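Local coordinates for Esterase/lipase-like protein (Caldicellulosiruptor lactoaceticus 6A, PDB 6A6O) that hydrolyses acetyl esters and beta-1,4-xylosides, as a bifunctional enzyme that probably has an alpha/beta-hydrolase fold, at residues K52-I57 / G84-V89; P164-L169 / E273-S278; S175-A180 / V196-L201; R93-K98 / K185-G190. All coordinates share one frame; numbering follows the deposited sequence.

Interaction 1: residues K52-I57 / G84-V89; sequences KQLPCI and GISAFV
Cys-56 pairs with Ser-86 and Ile-57 with Ala-87 as two parallel strands, whose short axes come within 4.7 Å and diverge by 22°. Three backbone hydrogen bonds join them: Ser-86 N to Pro-55 O, Ile-57 N to Ser-86 O at 2.9 Å, and Phe-88 N to Ile-57 O. Ser-86 O also receives a CA-H...O contact from Cys-56 CA, so two donors of one strand share it. On the face that carries Cys-56 and Ser-86, the sulfur of Cys-56 stands anti to the backbone N (chi1 167°). This sends SG of Cys-56 along the strand to the edge of the Phe-88 ring, in its plane and 3.5 Å from CE1, as a sulfur-aromatic contact. Helix 74-82 connects strands 54-60 and 86-91 in a beta-alpha-beta unit of the central sheet. The helix ends in a Schellman motif with Gly-84 at its C-prime position, and strand 86-91 begins two residues later. Leu-54 CD1 rests 3.5 Å from Ser-86 OG, and that hydroxyl is hydrogen-bonded to Leu-48 N. On the other face, CG2 of Ile-85 reaches CG1 of Ile-57 at 3.7 Å. CG1 of Ile-85 meets CG of Pro-55, the two side chains crossing at about a right angle. Leu-80 of the helix packs on Ile-57 and Ala-87.

Interaction 2: residues P164-L169 / E273-S278; sequences PDCIVL and EKWFES
CG of Trp-275 is anti to the backbone N (chi1 174°), whereas CG of Phe-276 is anti to the carbonyl carbon (chi1 -79°), and both rings thereby reach residues 166-168. The side chains of Val-168 and Trp-275 run antiparallel alongside one another. The CG2 methyl of Val-168 lies 3.7 Å from Trp-275 CZ3. Val-168 CG2 is also 3.9 Å from Phe-276 CZ, so it touches both rings. Cys-166 divides its contacts in a similar way. Cys-166 CB lies 3.8 Å from Trp-275 CH2, and Cys-166 SG is at the edge of the Phe-276 ring, 4.0 Å from CE1. The sulfur is also obliquely placed to the six-membered ring of Trp-275. Here the C-terminal helix 268-278 packs against the central sheet, its short axis running 160° from that of strand 167-169. The contact is buried and rests on apolar and sulfur-aromatic packing. Ile-167 points its side chain away, but Ile-167 O comes 3.7 Å from Trp-275 CH2. Phe-215 of the neighbouring strand meets the indole, and Phe-281 meets the ring of Phe-276. Within the helix, Ser-278 OG donates to Trp-275 O at 2.7 Å, in the carbonyl plane and on a lone pair.

Interaction 3: residues S175-A180 / V196-L201; sequences SLAEFA and VLVWTL
Leu-176 and Val-198 meet beside the hydroxyl of Ser-202, which is hydrogen-bonded to both Leu-176 N and Val-198 O. A short bond, 2.6 Å, runs from Ser-175 OG to Glu-178 O. It lies in the carbonyl plane on a lone pair. A weak bond from Ala-177 N reaches Ser-175 OG, so this hydroxyl bridges the start of the loop. The loop follows strand 167-170 and precedes helix 182-189; by its backbone angles Ala-177 to Ala-180 is a type II beta turn, though the position of Ala-177 O is doubtful. The contact joins this loop to the short helix 195-200, away from the centre of the chain. Leu-176 makes the largest share. Its CG is anti to the carbonyl carbon (chi1 -84°), and the branched end is directed to the C-terminal end of the helix. CB of Leu-176 lies 3.8 Å from Val-198 O. Further out, CG of Leu-176 comes 3.7 Å from Leu-201 O, while CD1 of Leu-176 touches Leu-201 CB at 3.8 Å. The two leucine side chains are set at a slant. Leu-201 O is also hydrogen-bonded to His-137 NE2, and Leu-189 of helix 182-189 packs on both leucines. Val-198 uses one branch, CG1, which is anti to its backbone N and faces the loop. Val-198 CG1 is 4.0 Å from Leu-176 CB and 3.9 Å from Ala-177 CB.

Interaction 4: residues R93-K98 / K185-G190; sequences RVQPYK and KKALLG
The C-terminal end of helix 182-189 lies against the loop that follows strand 86-91, and Lys-98 of that loop runs along its last carbonyls. CB of Lys-98 is 3.3 Å from Leu-188 O. CG of Lys-98 lies 3.8 Å from Ala-187 O, and CE of Lys-98 reaches Gly-190 N at 3.8 Å. The chain then bends at its last torsion (chi4 42°), which turns NZ back to a water molecule. That water accepts from Lys-98 NZ at 3.0 Å. It donates to Ala-187 O at 2.7 Å and to Tyr-97 O, and thus ties the loop to the helix end through three groups. The amine, probably charged, could suit the negative end of the helix dipole. Gly-190 is the first residue past the helix and has a positive phi of 92°, so the chain turns off where the aliphatic part of Lys-98 passes. The loop itself carries a cis peptide before Pro-96 and a backbone bond from Tyr-97 N to Val-94 O. Gln-95 holds CG anti to the backbone N (chi1 -165°) and extends its chain. Gln-95 NE2 comes 3.8 Å from Ala-187 CA and lies close to the methyl of that alanine. Leu-188 is also backbone-bonded to His-99, just beyond Lys-98. Tyr-97 leads its ring away from the helix, and its OH is hydrogen-bonded to Asp-34 N.

Overall arrangement
From the N terminus, interaction 1 closes first, pairing strands 54-60 and 86-91, which helix 74-82 connects. The second of these strands leads into loop 93-98, where interaction 4 opens. Interaction 4 closes only at helix 182-189, so it crosses interaction 2, which opens at strand 167-170 and ends at the C-terminal helix. Interaction 3 is nested inside the loop of interaction 2 and crosses interaction 4. Interactions 1 and 2 meet on the same sheet, where Ile-57 and Ile-85 touch Phe-276. Interactions 3 and 4 touch through Leu-189, about 14 Å apart between centres. They tie together loops and short helices on the other side of the chain's centre from interaction 1.

Interaction 1: residues K52-I57 / G84-V89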
loop_
_atom_site.group_PDB
_atom_site.type_symbol
_atom_site.label_atom_id
_atom_site.label_comp_id
_atom_site.label_asym_id
_atom_site.label_seq_id
_atom_site.Cartn_x
_atom_site.Cartn_y
_atom_site.Cartn_z
ATOM N N LYS A 52 23.183 9.955 -0.346
ATOM C CA LYS A 52 22.139 10.958 -0.209
ATOM C C LYS A 52 20.881 10.320 0.373
ATOM O O LYS A 52 20.747 9.095 0.444
ATOM C CB LYS A 52 21.831 11.612 -1.563
ATOM C CG LYS A 52 21.109 10.693 -2.548
ATOM C CD LYS A 52 21.351 11.094 -4.002
ATOM C CE LYS A 52 20.940 12.535 -4.270
ATOM N NZ LYS A 52 20.937 12.840 -5.729
ATOM N N GLN A 53 19.963 11.180 0.808
ATOM C CA GLN A 53 18.658 10.728 1.266
ATOM C C GLN A 53 17.899 10.082 0.118
ATOM O O GLN A 53 17.922 10.576 -1.014
ATOM C CB GLN A 53 17.852 11.909 1.800
ATOM C CG GLN A 53 17.548 11.860 3.266
ATOM C CD GLN A 53 16.689 13.037 3.684
ATOM O OE1 GLN A 53 16.295 13.859 2.848
ATOM N NE2 GLN A 53 16.388 13.123 4.975
ATOM N N LEU A 54 17.205 8.987 0.413
ATOM C CA LEU A 54 16.486 8.336 -0.671
ATOM C C LEU A 54 14.981 8.381 -0.449
ATOM O O LEU A 54 14.515 8.382 0.694
ATOM C CB LEU A 54 16.903 6.872 -0.812
ATOM C CG LEU A 54 18.324 6.674 -1.315
ATOM C CD1 LEU A 54 18.605 5.200 -1.356
ATOM C CD2 LEU A 54 18.476 7.292 -2.684
ATOM N N PRO A 55 14.201 8.390 -1.528
ATOM C CA PRO A 55 12.761 8.156 -1.404
ATOM C C PRO A 55 12.496 6.684 -1.122
ATOM O O PRO A 55 13.356 5.816 -1.321
ATOM C CB PRO A 55 12.226 8.566 -2.780
ATOM C CG PRO A 55 13.339 8.182 -3.705
ATOM C CD PRO A 55 14.609 8.539 -2.939
ATOM N N CYS A 56 11.282 6.409 -0.644
ATOM C CA CYS A 56 10.937 5.094 -0.126
ATOM C C CYS A 56 9.521 4.726 -0.551
ATOM O O CYS A 56 8.625 5.570 -0.521
ATOM C CB CYS A 56 11.044 5.072 1.411
ATOM S SG CYS A 56 10.324 3.653 2.206
ATOM N N ILE A 57 9.326 3.471 -0.953
ATOM C CA ILE A 57 7.996 2.925 -1.210
ATOM C C ILE A 57 7.803 1.694 -0.335
ATOM O O ILE A 57 8.647 0.788 -0.334
ATOM C CB ILE A 57 7.802 2.552 -2.691
ATOM C CG1 ILE A 57 7.734 3.813 -3.570
ATOM C CG2 ILE A 57 6.559 1.689 -2.852
ATOM C CD1 ILE A 57 6.401 4.580 -3.448
ATOM N N GLY A 84 16.102 3.572 -8.026
ATOM C CA GLY A 84 16.606 4.500 -7.033
ATOM C C GLY A 84 15.728 4.694 -5.822
ATOM O O GLY A 84 15.854 5.721 -5.139
ATOM N N ILE A 85 14.849 3.742 -5.525
ATOM C CA ILE A 85 13.885 3.866 -4.441
ATOM C C ILE A 85 14.160 2.772 -3.419
ATOM O O ILE A 85 14.170 1.581 -3.760
ATOM C CB ILE A 85 12.438 3.779 -4.953
ATOM C CG1 ILE A 85 12.153 4.921 -5.943
ATOM C CG2 ILE A 85 11.457 3.799 -3.760
ATOM C CD1 ILE A 85 10.785 4.828 -6.606
ATOM N N SER A 86 14.365 3.171 -2.166
ATOM C CA SER A 86 14.436 2.196 -1.088
ATOM C C SER A 86 13.045 1.648 -0.833
ATOM O O SER A 86 12.058 2.377 -0.944
ATOM C CB SER A 86 14.983 2.831 0.187
ATOM O OG SER A 86 16.394 2.913 0.160
ATOM N N ALA A 87 12.957 0.367 -0.493
ATOM C CA ALA A 87 11.649 -0.265 -0.439
ATOM C C ALA A 87 11.529 -1.160 0.779
ATOM O O ALA A 87 12.526 -1.577 1.378
ATOM C CB ALA A 87 11.363 -1.081 -1.708
ATOM N N PHE A 88 10.275 -1.438 1.137
ATOM C CA PHE A 88 9.919 -2.420 2.150
ATOM C C PHE A 88 8.734 -3.218 1.632
ATOM O O PHE A 88 7.938 -2.717 0.829
ATOM C CB PHE A 88 9.481 -1.808 3.497
ATOM C CG PHE A 88 10.491 -0.912 4.154
ATOM C CD1 PHE A 88 10.684 0.390 3.710
ATOM C CD2 PHE A 88 11.205 -1.357 5.262
ATOM C CE1 PHE A 88 11.602 1.225 4.335
ATOM C CE2 PHE A 88 12.118 -0.522 5.900
ATOM C CZ PHE A 88 12.316 0.764 5.436
ATOM N N VAL A 89 8.608 -4.449 2.117
ATOM C CA VAL A 89 7.376 -5.232 2.000
ATOM C C VAL A 89 6.644 -5.160 3.336
ATOM O O VAL A 89 7.223 -5.480 4.385
ATOM C CB VAL A 89 7.672 -6.696 1.624
ATOM C CG1 VAL A 89 6.408 -7.569 1.777
ATOM C CG2 VAL A 89 8.239 -6.805 0.197
#

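Interaction 2: residues P164-L169 / E273-S278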
loop_
_atom_site.group_PDB
_atom_site.type_symbol
_atom_site.label_atom_id
_atom_site.label_comp_id
_atom_site.label_asym_id
_atom_site.label_seq_id
_atom_site.Cartn_x
_atom_site.Cartn_y
_atom_site.Cartn_z
ATOM N N PRO A 164 0.882 8.799 3.533
ATOM C CA PRO A 164 1.901 8.569 2.505
ATOM C C PRO A 164 2.035 9.783 1.597
ATOM O O PRO A 164 1.089 10.550 1.393
ATOM C CB PRO A 164 1.374 7.340 1.749
ATOM C CG PRO A 164 -0.107 7.419 1.888
ATOM C CD PRO A 164 -0.381 8.088 3.248
ATOM N N ASP A 165 3.238 9.968 1.057
ATOM C CA ASP A 165 3.492 11.105 0.189
ATOM C C ASP A 165 3.085 10.844 -1.261
ATOM O O ASP A 165 3.021 11.787 -2.051
ATOM C CB ASP A 165 4.965 11.490 0.295
ATOM C CG ASP A 165 5.320 11.975 1.683
ATOM O OD1 ASP A 165 4.690 12.957 2.132
ATOM O OD2 ASP A 165 6.187 11.356 2.344
ATOM N N CYS A 166 2.803 9.593 -1.617
ATOM C CA CYS A 166 2.212 9.235 -2.904
ATOM C C CYS A 166 1.643 7.832 -2.759
ATOM O O CYS A 166 1.994 7.099 -1.828
ATOM C CB CYS A 166 3.227 9.308 -4.058
ATOM S SG CYS A 166 4.486 7.979 -4.089
ATOM N N ILE A 167 0.767 7.462 -3.699
ATOM C CA ILE A 167 0.073 6.177 -3.685
ATOM C C ILE A 167 0.154 5.565 -5.078
ATOM O O ILE A 167 -0.133 6.244 -6.068
ATOM C CB ILE A 167 -1.412 6.340 -3.308
ATOM C CG1 ILE A 167 -1.584 7.000 -1.941
ATOM C CG2 ILE A 167 -2.101 5.001 -3.335
ATOM C CD1 ILE A 167 -3.022 7.483 -1.735
ATOM N N VAL A 168 0.506 4.282 -5.157
ATOM C CA VAL A 168 0.458 3.538 -6.415
ATOM C C VAL A 168 -0.494 2.363 -6.220
ATOM O O VAL A 168 -0.316 1.564 -5.295
ATOM C CB VAL A 168 1.843 3.047 -6.857
ATOM C CG1 VAL A 168 1.717 2.257 -8.173
ATOM C CG2 VAL A 168 2.800 4.232 -7.011
ATOM N N LEU A 169 -1.501 2.263 -7.083
ATOM C CA LEU A 169 -2.550 1.259 -6.950
ATOM C C LEU A 169 -2.535 0.381 -8.185
ATOM O O LEU A 169 -2.697 0.881 -9.301
ATOM C CB LEU A 169 -3.923 1.912 -6.792
ATOM C CG LEU A 169 -4.018 2.857 -5.600
ATOM C CD1 LEU A 169 -5.395 3.526 -5.587
ATOM C CD2 LEU A 169 -3.748 2.117 -4.262
ATOM N N GLU A 273 7.661 4.632 -13.281
ATOM C CA GLU A 273 8.960 5.266 -13.085
ATOM C C GLU A 273 8.942 6.724 -13.537
ATOM O O GLU A 273 9.423 7.611 -12.823
ATOM C CB GLU A 273 10.034 4.488 -13.840
ATOM C CG GLU A 273 11.423 5.109 -13.747
ATOM C CD GLU A 273 12.402 4.503 -14.738
ATOM O OE1 GLU A 273 12.122 3.411 -15.275
ATOM O OE2 GLU A 273 13.456 5.121 -14.976
ATOM N N LYS A 274 8.387 6.989 -14.725
ATOM C CA LYS A 274 8.321 8.363 -15.212
ATOM C C LYS A 274 7.371 9.217 -14.379
ATOM O O LYS A 274 7.620 10.413 -14.195
ATOM C CB LYS A 274 7.910 8.384 -16.687
ATOM C CG LYS A 274 8.976 7.807 -17.622
ATOM C CD LYS A 274 10.351 8.420 -17.324
ATOM C CE LYS A 274 11.442 7.915 -18.276
ATOM N NZ LYS A 274 12.806 8.358 -17.831
ATOM N N TRP A 275 6.294 8.629 -13.848
ATOM C CA TRP A 275 5.404 9.393 -12.975
ATOM C C TRP A 275 6.099 9.766 -11.668
ATOM O O TRP A 275 5.972 10.905 -11.193
ATOM C CB TRP A 275 4.125 8.586 -12.713
ATOM C CG TRP A 275 3.164 9.188 -11.715
ATOM C CD1 TRP A 275 2.268 10.196 -11.939
ATOM C CD2 TRP A 275 2.999 8.806 -10.345
ATOM N NE1 TRP A 275 1.556 10.465 -10.797
ATOM C CE2 TRP A 275 1.986 9.624 -9.802
ATOM C CE3 TRP A 275 3.610 7.849 -9.523
ATOM C CZ2 TRP A 275 1.553 9.511 -8.479
ATOM C CZ3 TRP A 275 3.182 7.748 -8.188
ATOM C CH2 TRP A 275 2.172 8.574 -7.685
ATOM N N PHE A 276 6.815 8.816 -11.064
ATOM C CA PHE A 276 7.661 9.123 -9.908
ATOM C C PHE A 276 8.570 10.308 -10.199
ATOM O O PHE A 276 8.735 11.203 -9.363
ATOM C CB PHE A 276 8.531 7.915 -9.561
ATOM C CG PHE A 276 7.826 6.824 -8.791
ATOM C CD1 PHE A 276 6.896 7.108 -7.799
ATOM C CD2 PHE A 276 8.156 5.497 -9.029
ATOM C CE1 PHE A 276 6.284 6.072 -7.070
ATOM C CE2 PHE A 276 7.556 4.473 -8.314
ATOM C CZ PHE A 276 6.621 4.761 -7.331
ATOM N N GLU A 277 9.185 10.316 -11.380
ATOM C CA GLU A 277 10.005 11.458 -11.763
ATOM C C GLU A 277 9.154 12.717 -11.900
ATOM O O GLU A 277 9.544 13.791 -11.432
ATOM C CB GLU A 277 10.749 11.143 -13.055
ATOM C CG GLU A 277 11.608 12.264 -13.599
ATOM C CD GLU A 277 12.092 11.952 -15.002
ATOM O OE1 GLU A 277 13.072 11.189 -15.141
ATOM O OE2 GLU A 277 11.458 12.431 -15.963
ATOM N N SER A 278 7.971 12.597 -12.509
ATOM C CA SER A 278 7.137 13.770 -12.752
ATOM C C SER A 278 6.706 14.442 -11.455
ATOM O O SER A 278 6.562 15.667 -11.419
ATOM C CB SER A 278 5.899 13.384 -13.562
ATOM O OG SER A 278 4.874 12.932 -12.689
#

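Interaction 3: residues S175-A180 / V196-L201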
loop_
_atom_site.group_PDB
_atom_site.type_symbol
_atom_site.label_atom_id
_atom_site.label_comp_id
_atom_site.label_asym_id
_atom_site.label_seq_id
_atom_site.Cartn_x
_atom_site.Cartn_y
_atom_site.Cartn_z
ATOM N N SER A 175 -13.887 -0.634 -4.079
ATOM C CA SER A 175 -15.254 -0.652 -3.582
ATOM C C SER A 175 -15.559 -1.970 -2.873
ATOM O O SER A 175 -15.178 -3.051 -3.341
ATOM C CB SER A 175 -16.227 -0.441 -4.744
ATOM O OG SER A 175 -17.561 -0.635 -4.330
ATOM N N LEU A 176 -16.265 -1.877 -1.751
ATOM C CA LEU A 176 -16.638 -3.055 -0.978
ATOM C C LEU A 176 -18.011 -3.566 -1.404
ATOM O O LEU A 176 -18.328 -4.743 -1.231
ATOM C CB LEU A 176 -16.635 -2.737 0.519
ATOM C CG LEU A 176 -15.281 -2.818 1.225
ATOM C CD1 LEU A 176 -15.453 -3.271 2.667
ATOM C CD2 LEU A 176 -14.339 -3.747 0.476
ATOM N N ALA A 177 -18.822 -2.672 -1.963
ATOM C CA ALA A 177 -20.162 -3.026 -2.420
ATOM C C ALA A 177 -20.174 -3.280 -3.923
ATOM O O ALA A 177 -19.745 -4.336 -4.387
ATOM C CB ALA A 177 -21.153 -1.932 -2.055
ATOM N N GLU A 178 -20.673 -2.307 -4.681
ATOM C CA GLU A 178 -20.730 -2.428 -6.132
ATOM C C GLU A 178 -19.344 -2.736 -6.683
ATOM O O GLU A 178 -18.358 -2.117 -6.280
ATOM C CB GLU A 178 -21.275 -1.144 -6.758
ATOM C CG GLU A 178 -21.161 -1.095 -8.273
ATOM C CD GLU A 178 -22.513 -1.048 -8.957
ATOM O OE1 GLU A 178 -22.979 0.064 -9.282
ATOM O OE2 GLU A 178 -23.111 -2.124 -9.171
ATOM N N PHE A 179 -19.269 -3.692 -7.603
ATOM C CA PHE A 179 -17.984 -4.076 -8.191
ATOM C C PHE A 179 -16.991 -4.602 -7.161
ATOM O O PHE A 179 -15.792 -4.639 -7.429
ATOM C CB PHE A 179 -17.344 -2.913 -8.968
ATOM C CG PHE A 179 -18.307 -2.175 -9.856
ATOM C CD1 PHE A 179 -18.879 -2.796 -10.954
ATOM C CD2 PHE A 179 -18.628 -0.852 -9.593
ATOM C CE1 PHE A 179 -19.763 -2.117 -11.766
ATOM C CE2 PHE A 179 -19.505 -0.165 -10.403
ATOM C CZ PHE A 179 -20.072 -0.795 -11.491
ATOM N N ALA A 180 -17.464 -5.047 -6.001
ATOM C CA ALA A 180 -16.575 -5.548 -4.962
ATOM C C ALA A 180 -15.992 -6.909 -5.325
ATOM O O ALA A 180 -16.660 -7.751 -5.929
ATOM C CB ALA A 180 -17.325 -5.670 -3.643
ATOM N N VAL A 196 -22.175 0.878 7.366
ATOM C CA VAL A 196 -21.316 2.041 7.563
ATOM C C VAL A 196 -19.883 1.705 7.188
ATOM O O VAL A 196 -19.204 2.484 6.507
ATOM C CB VAL A 196 -21.413 2.537 9.019
ATOM C CG1 VAL A 196 -20.243 3.443 9.344
ATOM C CG2 VAL A 196 -22.726 3.257 9.239
ATOM N N LEU A 197 -19.401 0.536 7.625
ATOM C CA LEU A 197 -18.041 0.132 7.283
ATOM C C LEU A 197 -17.914 -0.174 5.799
ATOM O O LEU A 197 -16.880 0.118 5.189
ATOM C CB LEU A 197 -17.624 -1.080 8.113
ATOM C CG LEU A 197 -17.320 -0.784 9.594
ATOM C CD1 LEU A 197 -16.930 -2.066 10.340
ATOM C CD2 LEU A 197 -16.240 0.283 9.769
ATOM N N VAL A 198 -18.950 -0.755 5.196
ATOM C CA VAL A 198 -18.910 -0.964 3.751
ATOM C C VAL A 198 -18.695 0.365 3.036
ATOM O O VAL A 198 -17.928 0.456 2.071
ATOM C CB VAL A 198 -20.188 -1.671 3.266
ATOM C CG1 VAL A 198 -20.258 -1.630 1.741
ATOM C CG2 VAL A 198 -20.209 -3.116 3.760
ATOM N N TRP A 199 -19.360 1.418 3.511
ATOM C CA TRP A 199 -19.215 2.731 2.893
ATOM C C TRP A 199 -17.841 3.337 3.180
ATOM O O TRP A 199 -17.154 3.794 2.261
ATOM C CB TRP A 199 -20.337 3.655 3.374
ATOM C CG TRP A 199 -20.467 4.902 2.562
ATOM C CD1 TRP A 199 -21.350 5.130 1.543
ATOM C CD2 TRP A 199 -19.692 6.097 2.699
ATOM N NE1 TRP A 199 -21.173 6.396 1.038
ATOM C CE2 TRP A 199 -20.165 7.015 1.730
ATOM C CE3 TRP A 199 -18.651 6.487 3.550
ATOM C CZ2 TRP A 199 -19.625 8.292 1.578
ATOM C CZ3 TRP A 199 -18.111 7.766 3.401
ATOM C CH2 TRP A 199 -18.602 8.648 2.415
ATOM N N THR A 200 -17.414 3.351 4.452
ATOM C CA THR A 200 -16.162 4.032 4.766
ATOM C C THR A 200 -14.944 3.245 4.303
ATOM O O THR A 200 -13.873 3.833 4.128
ATOM C CB THR A 200 -16.058 4.332 6.268
ATOM O OG1 THR A 200 -15.977 3.100 6.994
ATOM C CG2 THR A 200 -17.281 5.141 6.736
ATOM N N LEU A 201 -15.085 1.942 4.059
ATOM C CA LEU A 201 -13.984 1.148 3.527
ATOM C C LEU A 201 -14.079 0.955 2.016
ATOM O O LEU A 201 -13.251 0.241 1.435
ATOM C CB LEU A 201 -13.928 -0.208 4.223
ATOM C CG LEU A 201 -13.752 -0.105 5.735
ATOM C CD1 LEU A 201 -13.754 -1.513 6.340
ATOM C CD2 LEU A 201 -12.464 0.649 6.091
#

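Interaction 4: residues R93-K98 / K185-G190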
loop_
_atom_site.group_PDB
_atom_site.type_symbol
_atom_site.label_atom_id
_atom_site.label_comp_id
_atom_site.label_asym_id
_atom_site.label_seq_id
_atom_site.Cartn_x
_atom_site.Cartn_y
_atom_site.Cartn_z
ATOM N N ARG A 93 -1.438 -8.185 8.773
ATOM C CA ARG A 93 -2.257 -9.299 9.232
ATOM C C ARG A 93 -3.362 -9.628 8.234
ATOM O O ARG A 93 -3.912 -8.745 7.560
ATOM C CB ARG A 93 -2.868 -8.974 10.590
ATOM C CG ARG A 93 -1.918 -9.239 11.750
ATOM C CD ARG A 93 -2.495 -8.756 13.065
ATOM N NE ARG A 93 -2.375 -7.315 13.236
ATOM C CZ ARG A 93 -2.834 -6.656 14.290
ATOM N NH1 ARG A 93 -3.460 -7.319 15.261
ATOM N NH2 ARG A 93 -2.682 -5.343 14.375
ATOM N N VAL A 94 -3.698 -10.919 8.161
ATOM C CA VAL A 94 -4.735 -11.437 7.287
ATOM C C VAL A 94 -5.624 -12.389 8.088
ATOM O O VAL A 94 -5.432 -12.579 9.286
ATOM C CB VAL A 94 -4.150 -12.142 6.045
ATOM C CG1 VAL A 94 -3.417 -11.141 5.162
ATOM C CG2 VAL A 94 -3.210 -13.287 6.456
ATOM N N GLN A 95 -6.594 -12.986 7.396
ATOM C CA GLN A 95 -7.531 -13.931 7.990
ATOM C C GLN A 95 -6.781 -14.953 8.846
ATOM O O GLN A 95 -5.758 -15.488 8.407
ATOM C CB GLN A 95 -8.303 -14.642 6.876
ATOM C CG GLN A 95 -9.546 -15.395 7.309
ATOM C CD GLN A 95 -10.296 -15.975 6.126
ATOM O OE1 GLN A 95 -9.799 -16.871 5.438
ATOM N NE2 GLN A 95 -11.490 -15.456 5.872
ATOM N N PRO A 96 -7.270 -15.275 10.061
ATOM C CA PRO A 96 -8.575 -14.910 10.624
ATOM C C PRO A 96 -8.659 -13.529 11.252
ATOM O O PRO A 96 -9.688 -13.206 11.838
ATOM C CB PRO A 96 -8.797 -15.987 11.696
ATOM C CG PRO A 96 -7.439 -16.317 12.159
ATOM C CD PRO A 96 -6.527 -16.181 10.959
ATOM N N TYR A 97 -7.603 -12.729 11.173
ATOM C CA TYR A 97 -7.768 -11.342 11.568
ATOM C C TYR A 97 -8.760 -10.669 10.623
ATOM O O TYR A 97 -8.956 -11.098 9.482
ATOM C CB TYR A 97 -6.436 -10.595 11.550
ATOM C CG TYR A 97 -5.518 -10.891 12.722
ATOM C CD1 TYR A 97 -5.690 -10.256 13.943
ATOM C CD2 TYR A 97 -4.467 -11.791 12.593
ATOM C CE1 TYR A 97 -4.839 -10.511 15.014
ATOM C CE2 TYR A 97 -3.611 -12.053 13.657
ATOM C CZ TYR A 97 -3.805 -11.411 14.860
ATOM O OH TYR A 97 -2.960 -11.665 15.913
ATOM N N LYS A 98 -9.407 -9.622 11.126
ATOM C CA LYS A 98 -10.390 -8.856 10.372
ATOM C C LYS A 98 -10.085 -7.373 10.520
ATOM O O LYS A 98 -9.229 -6.967 11.314
ATOM C CB LYS A 98 -11.819 -9.138 10.859
ATOM C CG LYS A 98 -12.329 -10.501 10.465
ATOM C CD LYS A 98 -13.785 -10.675 10.822
ATOM C CE LYS A 98 -14.353 -11.860 10.070
ATOM N NZ LYS A 98 -13.395 -13.006 10.066
ATOM N N LYS A 185 -13.929 -8.773 0.607
ATOM C CA LYS A 185 -14.917 -8.160 1.490
ATOM C C LYS A 185 -15.277 -9.091 2.642
ATOM O O LYS A 185 -15.385 -8.657 3.797
ATOM C CB LYS A 185 -16.157 -7.793 0.678
ATOM C CG LYS A 185 -17.293 -7.173 1.469
ATOM C CD LYS A 185 -18.481 -6.890 0.553
ATOM C CE LYS A 185 -19.613 -6.242 1.348
ATOM N NZ LYS A 185 -20.733 -5.880 0.451
ATOM N N LYS A 186 -15.452 -10.377 2.343
ATOM C CA LYS A 186 -15.799 -11.357 3.370
ATOM C C LYS A 186 -14.635 -11.606 4.322
ATOM O O LYS A 186 -14.826 -11.669 5.546
ATOM C CB LYS A 186 -16.242 -12.656 2.699
ATOM C CG LYS A 186 -16.638 -13.791 3.648
ATOM C CD LYS A 186 -16.737 -15.108 2.872
ATOM C CE LYS A 186 -17.248 -16.267 3.727
ATOM N NZ LYS A 186 -18.718 -16.468 3.586
ATOM N N ALA A 187 -13.419 -11.749 3.785
ATOM C CA ALA A 187 -12.257 -11.942 4.644
ATOM C C ALA A 187 -12.053 -10.756 5.577
ATOM O O ALA A 187 -11.683 -10.931 6.743
ATOM C CB ALA A 187 -11.002 -12.184 3.800
ATOM N N LEU A 188 -12.308 -9.539 5.090
ATOM C CA LEU A 188 -12.015 -8.357 5.893
ATOM C C LEU A 188 -13.111 -8.069 6.909
ATOM O O LEU A 188 -12.817 -7.647 8.034
ATOM C CB LEU A 188 -11.808 -7.145 4.979
ATOM C CG LEU A 188 -11.240 -5.858 5.567
ATOM C CD1 LEU A 188 -9.842 -6.084 6.122
ATOM C CD2 LEU A 188 -11.226 -4.777 4.473
ATOM N N LEU A 189 -14.376 -8.298 6.541
ATOM C CA LEU A 189 -15.499 -7.812 7.327
ATOM C C LEU A 189 -16.422 -8.894 7.872
ATOM O O LEU A 189 -17.205 -8.594 8.779
ATOM C CB LEU A 189 -16.351 -6.835 6.499
ATOM C CG LEU A 189 -15.639 -5.533 6.114
ATOM C CD1 LEU A 189 -16.588 -4.590 5.385
ATOM C CD2 LEU A 189 -15.053 -4.867 7.351
ATOM N N GLY A 190 -16.367 -10.119 7.360
ATOM C CA GLY A 190 -17.349 -11.119 7.749
ATOM C C GLY A 190 -18.542 -11.147 6.813
ATOM O O GLY A 190 -18.570 -10.500 5.762
HETATM O O HOH W 1 -10.765 -12.616 8.584
#